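Local coordinates for protein NDP-rhamnosyltransferase (Saccharopolyspora spinosa, PDB 3UYL) that belongs to the glycosyltransferases of the GT-B fold, with two Rossmann-like domains, and holds thymidine-5'-diphosphate in this crystal, at residues Glu252-Val257 and Arg273-Val278; Ile223-Met228 and Ile291-Ser296; Gln198-Asn203 and Pro374-Leu379. All coordinates share one frame; numbering follows the deposited sequence.

Overall arrangement
The three contacts follow the GT-B plan from the edge of the C-terminal sheet, through its middle, to the connection between the domains. Contacts 1 and 2 share this six-stranded parallel sheet, their centres about 12 Å apart. They touch because strand 251-257 of contact 1 neighbours strand 219-224 of contact 2. Contact 3 pairs the loop 198-203 with the segment leading into the last helix. Its centre lies about 21 Å from that of contact 2 and about 26 Å from that of contact 1. Along the chain contact 1 is nested inside contact 2, and contact 2 inside contact 3. All three reach thymidine-5'-diphosphate: contacts 1 and 3 hydrogen-bond its base and sugar O3', and contact 2 lies beside the diphosphate.

Contact 1: residues Glu252-Val257 and Arg273-Val278; sequences EAVIAV and RIAESV. With TYD (thymidine-5'-diphosphate), chain C.
R273, on the edge strand of a parallel sheet, reaches back along V254 to E252, and its side chain can be followed atom by atom. Its CB starts 3.7 Å from A253 O, on the face shared with V254 and A275. With CG anti to the backbone N (chi1 -155°), the chain runs out over this face and then bends at chi3, which brings the guanidinium round to strand 252-257. There NH1 passes 3.8 Å from V254 CG2 and forms a salt bridge with E252 OE2 at 2.8 Å. The carboxylate oxygen sits at the guanidinium edge, but the two planes are 53° apart and the hydrogen bond is weak. The stronger partner of E252 is R220, which forms a salt bridge with the same OE2, and W211 gives R273 a cation-pi partner. On the opposite face V257 CG2 meets I274 CG2 at 3.8 Å. Between the faces, I255 N donates almost straight to R273 O (2.7 Å), and I255 O receives A275 N. Beyond the strand, V278 O accepts N3 of thymidine-5'-diphosphate at 2.7 Å. The two strands belong to the beta-alpha-beta unit strand 251-257, helix 259-262, strand 272-276 of the Rossmann-like C-terminal domain, ending in the base pocket of a GT-B protein.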
loop_
_atom_site.group_PDB
_atom_site.type_symbol
_atom_site.label_atom_id
_atom_site.label_comp_id
_atom_site.label_asym_id
_atom_site.label_seq_id
_atom_site.Cartn_x
_atom_site.Cartn_y
_atom_site.Cartn_z
ATOM N N GLU A 252 -20.922 -10.064 23.507
ATOM C CA GLU A 252 -20.833 -10.439 22.101
ATOM C C GLU A 252 -19.358 -10.595 21.707
ATOM O O GLU A 252 -18.581 -9.641 21.800
ATOM C CB GLU A 252 -21.461 -9.326 21.303
ATOM C CG GLU A 252 -21.424 -9.488 19.803
ATOM C CD GLU A 252 -22.007 -8.270 19.112
ATOM O OE1 GLU A 252 -23.213 -7.938 19.362
ATOM O OE2 GLU A 252 -21.257 -7.654 18.337
ATOM N N ALA A 253 -18.960 -11.788 21.289
ATOM C CA ALA A 253 -17.535 -12.015 20.914
ATOM C C ALA A 253 -17.298 -11.890 19.417
ATOM O O ALA A 253 -17.965 -12.629 18.641
ATOM C CB ALA A 253 -17.108 -13.392 21.392
ATOM N N VAL A 254 -16.418 -10.971 18.985
ATOM C CA VAL A 254 -16.067 -10.853 17.593
ATOM C C VAL A 254 -14.704 -11.568 17.441
ATOM O O VAL A 254 -13.721 -11.131 17.975
ATOM C CB VAL A 254 -16.002 -9.376 17.134
ATOM C CG1 VAL A 254 -15.641 -9.279 15.663
ATOM C CG2 VAL A 254 -17.360 -8.721 17.345
ATOM N N ILE A 255 -14.664 -12.717 16.779
ATOM C CA ILE A 255 -13.416 -13.516 16.741
ATOM C C ILE A 255 -12.722 -13.261 15.418
ATOM O O ILE A 255 -13.229 -13.647 14.374
ATOM C CB ILE A 255 -13.721 -15.035 16.972
ATOM C CG1 ILE A 255 -14.570 -15.218 18.262
ATOM C CG2 ILE A 255 -12.461 -15.871 17.057
ATOM C CD1 ILE A 255 -15.448 -16.469 18.206
ATOM N N ALA A 256 -11.559 -12.579 15.451
ATOM C CA ALA A 256 -10.781 -12.279 14.219
ATOM C C ALA A 256 -9.769 -13.411 14.053
ATOM O O ALA A 256 -8.922 -13.613 14.920
ATOM C CB ALA A 256 -10.102 -10.896 14.319
ATOM N N VAL A 257 -9.910 -14.194 12.993
ATOM C CA VAL A 257 -9.110 -15.421 12.766
ATOM C C VAL A 257 -8.679 -15.403 11.347
ATOM O O VAL A 257 -9.441 -14.929 10.497
ATOM C CB VAL A 257 -9.900 -16.748 12.960
ATOM C CG1 VAL A 257 -9.904 -17.135 14.422
ATOM C CG2 VAL A 257 -11.292 -16.668 12.296
ATOM N N ARG A 273 -19.285 -14.055 16.825
ATOM C CA ARG A 273 -19.254 -13.667 15.414
ATOM C C ARG A 273 -17.845 -13.937 14.863
ATOM O O ARG A 273 -16.878 -13.565 15.493
ATOM C CB ARG A 273 -19.559 -12.179 15.290
ATOM C CG ARG A 273 -20.145 -11.779 13.944
ATOM C CD ARG A 273 -19.897 -10.313 13.663
ATOM N NE ARG A 273 -21.073 -9.498 13.869
ATOM C CZ ARG A 273 -21.537 -9.080 15.061
ATOM N NH1 ARG A 273 -20.932 -9.402 16.217
ATOM N NH2 ARG A 273 -22.645 -8.325 15.103
ATOM N N ILE A 274 -17.717 -14.600 13.721
ATOM C CA ILE A 274 -16.404 -14.802 13.087
ATOM C C ILE A 274 -16.150 -13.656 12.110
ATOM O O ILE A 274 -17.006 -13.340 11.263
ATOM C CB ILE A 274 -16.281 -16.192 12.413
ATOM C CG1 ILE A 274 -16.245 -17.297 13.494
ATOM C CG2 ILE A 274 -15.000 -16.299 11.608
ATOM C CD1 ILE A 274 -16.558 -18.701 13.001
ATOM N N ALA A 275 -15.024 -12.971 12.279
ATOM C CA ALA A 275 -14.647 -11.936 11.312
ATOM C C ALA A 275 -13.369 -12.422 10.636
ATOM O O ALA A 275 -12.239 -12.268 11.176
ATOM C CB ALA A 275 -14.436 -10.588 12.000
ATOM N N GLU A 276 -13.491 -13.001 9.457
ATOM C CA GLU A 276 -12.269 -13.581 8.895
ATOM C C GLU A 276 -11.403 -12.549 8.143
ATOM O O GLU A 276 -11.892 -11.900 7.285
ATOM C CB GLU A 276 -12.622 -14.734 7.996
ATOM C CG GLU A 276 -11.435 -15.613 7.725
ATOM C CD GLU A 276 -11.867 -16.815 6.979
ATOM O OE1 GLU A 276 -11.354 -17.003 5.862
ATOM O OE2 GLU A 276 -12.746 -17.536 7.504
ATOM N N SER A 277 -10.115 -12.457 8.464
ATOM C CA SER A 277 -9.227 -11.356 7.989
ATOM C C SER A 277 -9.968 -10.020 7.702
ATOM O O SER A 277 -9.956 -9.515 6.568
ATOM C CB SER A 277 -8.383 -11.759 6.758
ATOM O OG SER A 277 -8.409 -13.151 6.492
ATOM N N VAL A 278 -10.637 -9.466 8.711
ATOM C CA VAL A 278 -11.181 -8.143 8.599
ATOM C C VAL A 278 -10.196 -7.307 9.374
ATOM O O VAL A 278 -9.935 -7.628 10.521
ATOM C CB VAL A 278 -12.623 -8.060 9.198
ATOM C CG1 VAL A 278 -13.166 -6.613 9.152
ATOM C CG2 VAL A 278 -13.548 -9.050 8.456
HETATM P PA TYD C . 0.025 -9.299 15.651
HETATM O O1A TYD C . 1.185 -8.365 15.842
HETATM O O2A TYD C . -1.220 -9.134 16.532
HETATM O O3A TYD C . 0.674 -10.790 15.903
HETATM P PB TYD C . 0.198 -12.219 15.279
HETATM O O1B TYD C . 0.137 -12.098 13.760
HETATM O O2B TYD C . 1.130 -13.367 15.613
HETATM O O3B TYD C . -1.077 -12.236 16.129
HETATM O "O5'" TYD C . -0.329 -9.183 14.044
HETATM C "C5'" TYD C . -1.545 -9.611 13.354
HETATM C "C4'" TYD C . -1.969 -8.527 12.344
HETATM O "O4'" TYD C . -3.082 -9.032 11.592
HETATM C "C3'" TYD C . -2.461 -7.248 13.054
HETATM O "O3'" TYD C . -2.267 -6.052 12.311
HETATM C "C2'" TYD C . -3.958 -7.375 13.044
HETATM C "C1'" TYD C . -4.193 -8.169 11.768
HETATM N N1 TYD C . -5.379 -8.999 11.669
HETATM C C2 TYD C . -6.618 -8.386 11.347
HETATM O O2 TYD C . -6.684 -7.155 11.220
HETATM N N3 TYD C . -7.731 -9.111 11.211
HETATM C C4 TYD C . -7.651 -10.453 11.357
HETATM O O4 TYD C . -8.666 -11.120 11.229
HETATM C C5 TYD C . -6.362 -11.134 11.682
HETATM C C5M TYD C . -6.286 -12.627 11.835
HETATM C C6 TYD C . -5.253 -10.343 11.825
#

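Contact 2: residues Ile223-Met228 and Ile291-Ser296; sequences ICMGRM and ICAGGS. With TYD (thymidine-5'-diphosphate), chain C.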
loop_
_atom_site.group_PDB
_atom_site.type_symbol
_atom_site.label_atom_id
_atom_site.label_comp_id
_atom_site.label_asym_id
_atom_site.label_seq_id
_atom_site.Cartn_x
_atom_site.Cartn_y
_atom_site.Cartn_z
ATOM N N ILE A 223 -11.667 -10.961 20.030
ATOM C CA ILE A 223 -10.618 -11.944 20.239
ATOM C C ILE A 223 -9.827 -11.966 18.958
ATOM O O ILE A 223 -10.374 -12.209 17.928
ATOM C CB ILE A 223 -11.215 -13.380 20.508
ATOM C CG1 ILE A 223 -12.046 -13.368 21.799
ATOM C CG2 ILE A 223 -10.088 -14.369 20.646
ATOM C CD1 ILE A 223 -12.894 -14.652 21.951
ATOM N N CYS A 224 -8.542 -11.679 19.022
ATOM C CA CYS A 224 -7.665 -11.797 17.865
ATOM C C CYS A 224 -6.311 -12.298 18.381
ATOM O O CYS A 224 -5.635 -11.630 19.137
ATOM C CB CYS A 224 -7.485 -10.416 17.183
ATOM S SG CYS A 224 -6.415 -10.545 15.722
ATOM N N MET A 225 -5.982 -13.521 18.041
ATOM C CA MET A 225 -4.656 -14.025 18.206
ATOM C C MET A 225 -4.169 -14.086 16.771
ATOM O O MET A 225 -4.940 -14.485 15.864
ATOM C CB MET A 225 -4.699 -15.401 18.834
ATOM C CG MET A 225 -4.336 -15.321 20.309
ATOM S SD MET A 225 -5.895 -15.564 21.041
ATOM C CE MET A 225 -5.839 -14.732 22.619
ATOM N N GLY A 226 -2.931 -13.727 16.516
ATOM C CA GLY A 226 -2.510 -13.827 15.100
ATOM C C GLY A 226 -2.128 -15.222 14.564
ATOM O O GLY A 226 -2.008 -16.210 15.336
ATOM N N ARG A 227 -1.960 -15.300 13.228
ATOM C CA ARG A 227 -1.509 -16.528 12.550
ATOM C C ARG A 227 -0.217 -17.034 13.149
ATOM O O ARG A 227 -0.075 -18.255 13.419
ATOM C CB ARG A 227 -1.272 -16.283 11.049
ATOM C CG ARG A 227 -0.946 -17.552 10.229
ATOM C CD ARG A 227 -0.623 -17.278 8.757
ATOM N NE ARG A 227 -1.735 -16.603 8.077
ATOM C CZ ARG A 227 -1.693 -15.352 7.602
ATOM N NH1 ARG A 227 -0.587 -14.608 7.708
ATOM N NH2 ARG A 227 -2.766 -14.829 7.005
ATOM N N MET A 228 0.747 -16.116 13.309
ATOM C CA MET A 228 2.048 -16.518 13.808
ATOM C C MET A 228 1.872 -17.220 15.147
ATOM O O MET A 228 2.434 -18.298 15.375
ATOM C CB MET A 228 3.050 -15.333 13.932
ATOM C CG MET A 228 3.757 -14.924 12.640
ATOM S SD MET A 228 4.672 -16.228 11.755
ATOM C CE MET A 228 5.912 -16.738 12.972
ATOM N N ILE A 291 -8.970 -9.273 23.467
ATOM C CA ILE A 291 -8.248 -10.430 24.082
ATOM C C ILE A 291 -7.243 -10.899 23.018
ATOM O O ILE A 291 -7.641 -11.190 21.918
ATOM C CB ILE A 291 -9.148 -11.629 24.482
ATOM C CG1 ILE A 291 -10.292 -11.101 25.331
ATOM C CG2 ILE A 291 -8.290 -12.616 25.316
ATOM C CD1 ILE A 291 -11.280 -12.144 25.758
ATOM N N CYS A 292 -5.934 -10.835 23.321
ATOM C CA CYS A 292 -4.979 -11.165 22.291
ATOM C C CYS A 292 -3.816 -11.826 22.944
ATOM O O CYS A 292 -3.836 -11.989 24.166
ATOM C CB CYS A 292 -4.566 -9.883 21.535
ATOM S SG CYS A 292 -3.869 -8.613 22.633
ATOM N N ALA A 293 -2.736 -12.116 22.187
ATOM C CA ALA A 293 -1.547 -12.699 22.780
ATOM C C ALA A 293 -0.440 -11.652 23.124
ATOM O O ALA A 293 0.619 -11.997 23.734
ATOM C CB ALA A 293 -1.002 -13.822 21.883
ATOM N N GLY A 294 -0.675 -10.401 22.719
ATOM C CA GLY A 294 0.281 -9.342 22.880
ATOM C C GLY A 294 1.214 -9.050 21.724
ATOM O O GLY A 294 2.117 -8.232 21.876
ATOM N N GLY A 295 1.002 -9.653 20.565
ATOM C CA GLY A 295 1.607 -9.133 19.319
ATOM C C GLY A 295 1.234 -7.663 19.081
ATOM O O GLY A 295 0.030 -7.195 19.210
ATOM N N SER A 296 2.242 -6.904 18.708
ATOM C CA SER A 296 2.092 -5.425 18.639
ATOM C C SER A 296 1.052 -4.881 17.627
ATOM O O SER A 296 0.473 -3.819 17.853
ATOM C CB SER A 296 3.426 -4.808 18.397
ATOM O OG SER A 296 3.893 -5.142 17.119
HETATM P PA TYD C . 0.025 -9.299 15.651
HETATM O O1A TYD C . 1.185 -8.365 15.842
HETATM O O2A TYD C . -1.220 -9.134 16.532
HETATM O O3A TYD C . 0.674 -10.790 15.903
HETATM P PB TYD C . 0.198 -12.219 15.279
HETATM O O1B TYD C . 0.137 -12.098 13.760
HETATM O O2B TYD C . 1.130 -13.367 15.613
HETATM O O3B TYD C . -1.077 -12.236 16.129
HETATM O "O5'" TYD C . -0.329 -9.183 14.044
HETATM C "C5'" TYD C . -1.545 -9.611 13.354
HETATM C "C4'" TYD C . -1.969 -8.527 12.344
HETATM O "O4'" TYD C . -3.082 -9.032 11.592
HETATM C "C3'" TYD C . -2.461 -7.248 13.054
HETATM O "O3'" TYD C . -2.267 -6.052 12.311
HETATM C "C2'" TYD C . -3.958 -7.375 13.044
HETATM C "C1'" TYD C . -4.193 -8.169 11.768
HETATM N N1 TYD C . -5.379 -8.999 11.669
HETATM C C2 TYD C . -6.618 -8.386 11.347
HETATM O O2 TYD C . -6.684 -7.155 11.220
HETATM N N3 TYD C . -7.731 -9.111 11.211
HETATM C C4 TYD C . -7.651 -10.453 11.357
HETATM O O4 TYD C . -8.666 -11.120 11.229
HETATM C C5 TYD C . -6.362 -11.134 11.682
HETATM C C5M TYD C . -6.286 -12.627 11.835
HETATM C C6 TYD C . -5.253 -10.343 11.825
HETATM O O HOH W 1 -2.501 -11.554 19.362
#
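I291 O is held from two sources on the neighbouring strand: C224 N donates to it at 3.1 Å, nearly straight (164°), and the CA-H of I223 adds a weaker C-H...O contact. One residue on, direct pairing gives way to water. C224 O stands 4.2 Å from A293 N, and a single water links them, donating to C224 O and accepting from A293 N at 2.9 Å. The same carbonyl is also approached by C292 CB at 3.2 Å. Strands 219-224 and 289-292 are neighbours in the middle of the parallel sheet of the C-terminal Rossmann-like domain, and at their C-terminal ends each passes through glycine into a helix, as nucleotide-binding folds of this type do. G226 and G295 are the N-caps. At the second, G295 C lies 3.3 Å from O1A of thymidine-5'-diphosphate, and G297 N in the first turn of helix 296-304 is hydrogen-bonded to the ligand; the positive end of that helix would probably favour the diphosphate. M225 makes apolar contacts across the pair. Its CG lies 4.0 Å from A293 CB, and the bend at chi2 (107°) then helps turn the methyl CE back to C292 C at 3.6 Å, with I291 CG2 also in contact. I223 and I291, paired across the strands, also touch through CG1 and CD1, both resting on A241 of helix 236-247. C224 instead sends SG toward the thymine ring, 4.1 Å from C6 of the ligand.

Contact 3: residues Gln198-Asn203 and Pro374-Leu379; sequences QYVPYN and PHPAAL. With TYD (thymidine-5'-diphosphate), chain C.
Q198 and P374 meet through the backbone, where Q198 N donates to P374 O at 2.7 Å and 158°, with the donor tilted a little from the carbonyl plane. From that bond the Q198 side chain runs alongside H375, both pointing the same way. Its CB rests 3.3 Å from P374 O. CG is anti to the backbone N (chi1 -167°) and the chain stays extended, which carries the amide over one face of the imidazole, near the ring's rim. The amide carbon CD is 3.6 Å from H375 CE1, and the two planes stand 37° apart, so the amide is tilted over the ring and does not lie parallel to it. P376 adds an apolar contact. Its ring crosses V200, with CG 3.9 Å from V200 CG2, while P376 CD lies 3.5 Å from Q198 O. P376 lies where the chain enters the last helix, near the bond from A378 N back to H375 O, and it also packs on A24 of helix 19-27. The second subunit adds to the surroundings, with its S28 beside H375 and its Q26 beside V200. At the far end of the loop, N203 ND2 donates to O3' of thymidine-5'-diphosphate at 3.0 Å. That amide is itself positioned, with ND2 also bonded to T301 OG1 and OD1 to the backbone N of N281. The last helix thus meets both the loop after strand 195-196 and an N-terminal helix, consistent with the C-terminal crossing of GT-B proteins. The one clear hydrogen bond between the segments runs from backbone to backbone, and P376 and V200 add apolar contact, which implies that the join does not depend on a charged pair.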
loop_
_atom_site.group_PDB
_atom_site.type_symbol
_atom_site.label_atom_id
_atom_site.label_comp_id
_atom_site.label_asym_id
_atom_site.label_seq_id
_atom_site.Cartn_x
_atom_site.Cartn_y
_atom_site.Cartn_z
ATOM N N GLN A 198 5.182 7.520 15.225
ATOM C CA GLN A 198 3.830 7.214 15.648
ATOM C C GLN A 198 3.340 5.943 14.962
ATOM O O GLN A 198 3.414 5.856 13.735
ATOM C CB GLN A 198 2.866 8.345 15.245
ATOM C CG GLN A 198 1.529 8.192 15.949
ATOM C CD GLN A 198 0.539 9.361 15.800
ATOM O OE1 GLN A 198 0.885 10.555 15.872
ATOM N NE2 GLN A 198 -0.700 9.015 15.674
ATOM N N TYR A 199 2.802 5.028 15.753
ATOM C CA TYR A 199 2.148 3.780 15.266
ATOM C C TYR A 199 0.950 4.153 14.390
ATOM O O TYR A 199 0.099 4.954 14.823
ATOM C CB TYR A 199 1.688 2.892 16.490
ATOM C CG TYR A 199 0.991 1.653 15.959
ATOM C CD1 TYR A 199 1.735 0.639 15.329
ATOM C CD2 TYR A 199 -0.397 1.543 15.966
ATOM C CE1 TYR A 199 1.131 -0.486 14.776
ATOM C CE2 TYR A 199 -1.017 0.401 15.433
ATOM C CZ TYR A 199 -0.242 -0.608 14.830
ATOM O OH TYR A 199 -0.845 -1.724 14.243
ATOM N N VAL A 200 0.843 3.597 13.182
ATOM C CA VAL A 200 -0.366 3.783 12.365
ATOM C C VAL A 200 -1.007 2.397 12.178
ATOM O O VAL A 200 -0.323 1.450 11.832
ATOM C CB VAL A 200 -0.019 4.386 10.999
ATOM C CG1 VAL A 200 -1.234 4.315 10.036
ATOM C CG2 VAL A 200 0.461 5.861 11.152
ATOM N N PRO A 201 -2.306 2.245 12.449
ATOM C CA PRO A 201 -2.746 0.839 12.432
ATOM C C PRO A 201 -2.884 0.181 11.045
ATOM O O PRO A 201 -3.965 0.160 10.489
ATOM C CB PRO A 201 -4.127 0.856 13.138
ATOM C CG PRO A 201 -4.541 2.248 13.253
ATOM C CD PRO A 201 -3.322 3.164 13.007
ATOM N N TYR A 202 -1.844 -0.451 10.544
ATOM C CA TYR A 202 -2.011 -1.191 9.320
ATOM C C TYR A 202 -2.241 -2.648 9.643
ATOM O O TYR A 202 -1.321 -3.369 10.079
ATOM C CB TYR A 202 -0.799 -1.056 8.395
ATOM C CG TYR A 202 -0.933 -1.965 7.199
ATOM C CD1 TYR A 202 -1.970 -1.774 6.280
ATOM C CD2 TYR A 202 -0.053 -3.029 6.987
ATOM C CE1 TYR A 202 -2.108 -2.592 5.163
ATOM C CE2 TYR A 202 -0.198 -3.878 5.866
ATOM C CZ TYR A 202 -1.228 -3.615 4.959
ATOM O OH TYR A 202 -1.415 -4.424 3.848
ATOM N N ASN A 203 -3.460 -3.097 9.405
ATOM C CA ASN A 203 -3.864 -4.455 9.748
ATOM C C ASN A 203 -4.127 -5.314 8.514
ATOM O O ASN A 203 -4.573 -6.459 8.643
ATOM C CB ASN A 203 -5.117 -4.446 10.670
ATOM C CG ASN A 203 -5.007 -3.442 11.827
ATOM O OD1 ASN A 203 -5.918 -2.642 12.019
ATOM N ND2 ASN A 203 -3.939 -3.522 12.625
ATOM N N PRO A 374 5.932 11.866 16.434
ATOM C CA PRO A 374 5.720 12.369 15.038
ATOM C C PRO A 374 5.168 11.285 14.094
ATOM O O PRO A 374 5.459 10.077 14.264
ATOM C CB PRO A 374 7.132 12.872 14.613
ATOM C CG PRO A 374 7.997 12.840 15.862
ATOM C CD PRO A 374 7.351 11.883 16.857
ATOM N N HIS A 375 4.364 11.694 13.112
ATOM C CA HIS A 375 3.839 10.700 12.089
ATOM C C HIS A 375 4.932 10.204 11.123
ATOM O O HIS A 375 5.964 10.858 10.955
ATOM C CB HIS A 375 2.696 11.267 11.235
ATOM C CG HIS A 375 1.486 11.679 12.009
ATOM N ND1 HIS A 375 0.537 10.790 12.412
ATOM C CD2 HIS A 375 1.043 12.945 12.386
ATOM C CE1 HIS A 375 -0.448 11.471 13.054
ATOM N NE2 HIS A 375 -0.129 12.785 13.033
ATOM N N PRO A 376 4.740 9.012 10.530
ATOM C CA PRO A 376 5.724 8.438 9.606
ATOM C C PRO A 376 6.167 9.429 8.562
ATOM O O PRO A 376 7.346 9.472 8.207
ATOM C CB PRO A 376 4.928 7.281 8.960
ATOM C CG PRO A 376 4.042 6.810 10.068
ATOM C CD PRO A 376 3.749 7.997 10.960
ATOM N N ALA A 377 5.216 10.229 8.086
ATOM C CA ALA A 377 5.504 11.349 7.164
ATOM C C ALA A 377 6.632 12.251 7.633
ATOM O O ALA A 377 7.455 12.636 6.833
ATOM C CB ALA A 377 4.227 12.199 6.899
ATOM N N ALA A 378 6.656 12.596 8.924
ATOM C CA ALA A 378 7.722 13.485 9.463
ATOM C C ALA A 378 9.042 12.777 9.563
ATOM O O ALA A 378 10.107 13.413 9.476
ATOM C CB ALA A 378 7.350 14.042 10.837
ATOM N N LEU A 379 9.007 11.454 9.680
ATOM C CA LEU A 379 10.241 10.685 9.748
ATOM C C LEU A 379 10.967 10.576 8.385
ATOM O O LEU A 379 12.171 10.201 8.310
ATOM C CB LEU A 379 9.969 9.247 10.277
ATOM C CG LEU A 379 10.036 9.139 11.815
ATOM C CD1 LEU A 379 11.479 9.356 12.238
ATOM C CD2 LEU A 379 9.116 10.142 12.521
HETATM P PA TYD C . 0.025 -9.299 15.651
HETATM O O1A TYD C . 1.185 -8.365 15.842
HETATM O O2A TYD C . -1.220 -9.134 16.532
HETATM O O3A TYD C . 0.674 -10.790 15.903
HETATM P PB TYD C . 0.198 -12.219 15.279
HETATM O O1B TYD C . 0.137 -12.098 13.760
HETATM O O2B TYD C . 1.130 -13.367 15.613
HETATM O O3B TYD C . -1.077 -12.236 16.129
HETATM O "O5'" TYD C . -0.329 -9.183 14.044
HETATM C "C5'" TYD C . -1.545 -9.611 13.354
HETATM C "C4'" TYD C . -1.969 -8.527 12.344
HETATM O "O4'" TYD C . -3.082 -9.032 11.592
HETATM C "C3'" TYD C . -2.461 -7.248 13.054
HETATM O "O3'" TYD C . -2.267 -6.052 12.311
HETATM C "C2'" TYD C . -3.958 -7.375 13.044
HETATM C "C1'" TYD C . -4.193 -8.169 11.768
HETATM N N1 TYD C . -5.379 -8.999 11.669
HETATM C C2 TYD C . -6.618 -8.386 11.347
HETATM O O2 TYD C . -6.684 -7.155 11.220
HETATM N N3 TYD C . -7.731 -9.111 11.211
HETATM C C4 TYD C . -7.651 -10.453 11.357
HETATM O O4 TYD C . -8.666 -11.120 11.229
HETATM C C5 TYD C . -6.362 -11.134 11.682
HETATM C C5M TYD C . -6.286 -12.627 11.835
HETATM C C6 TYD C . -5.253 -10.343 11.825
#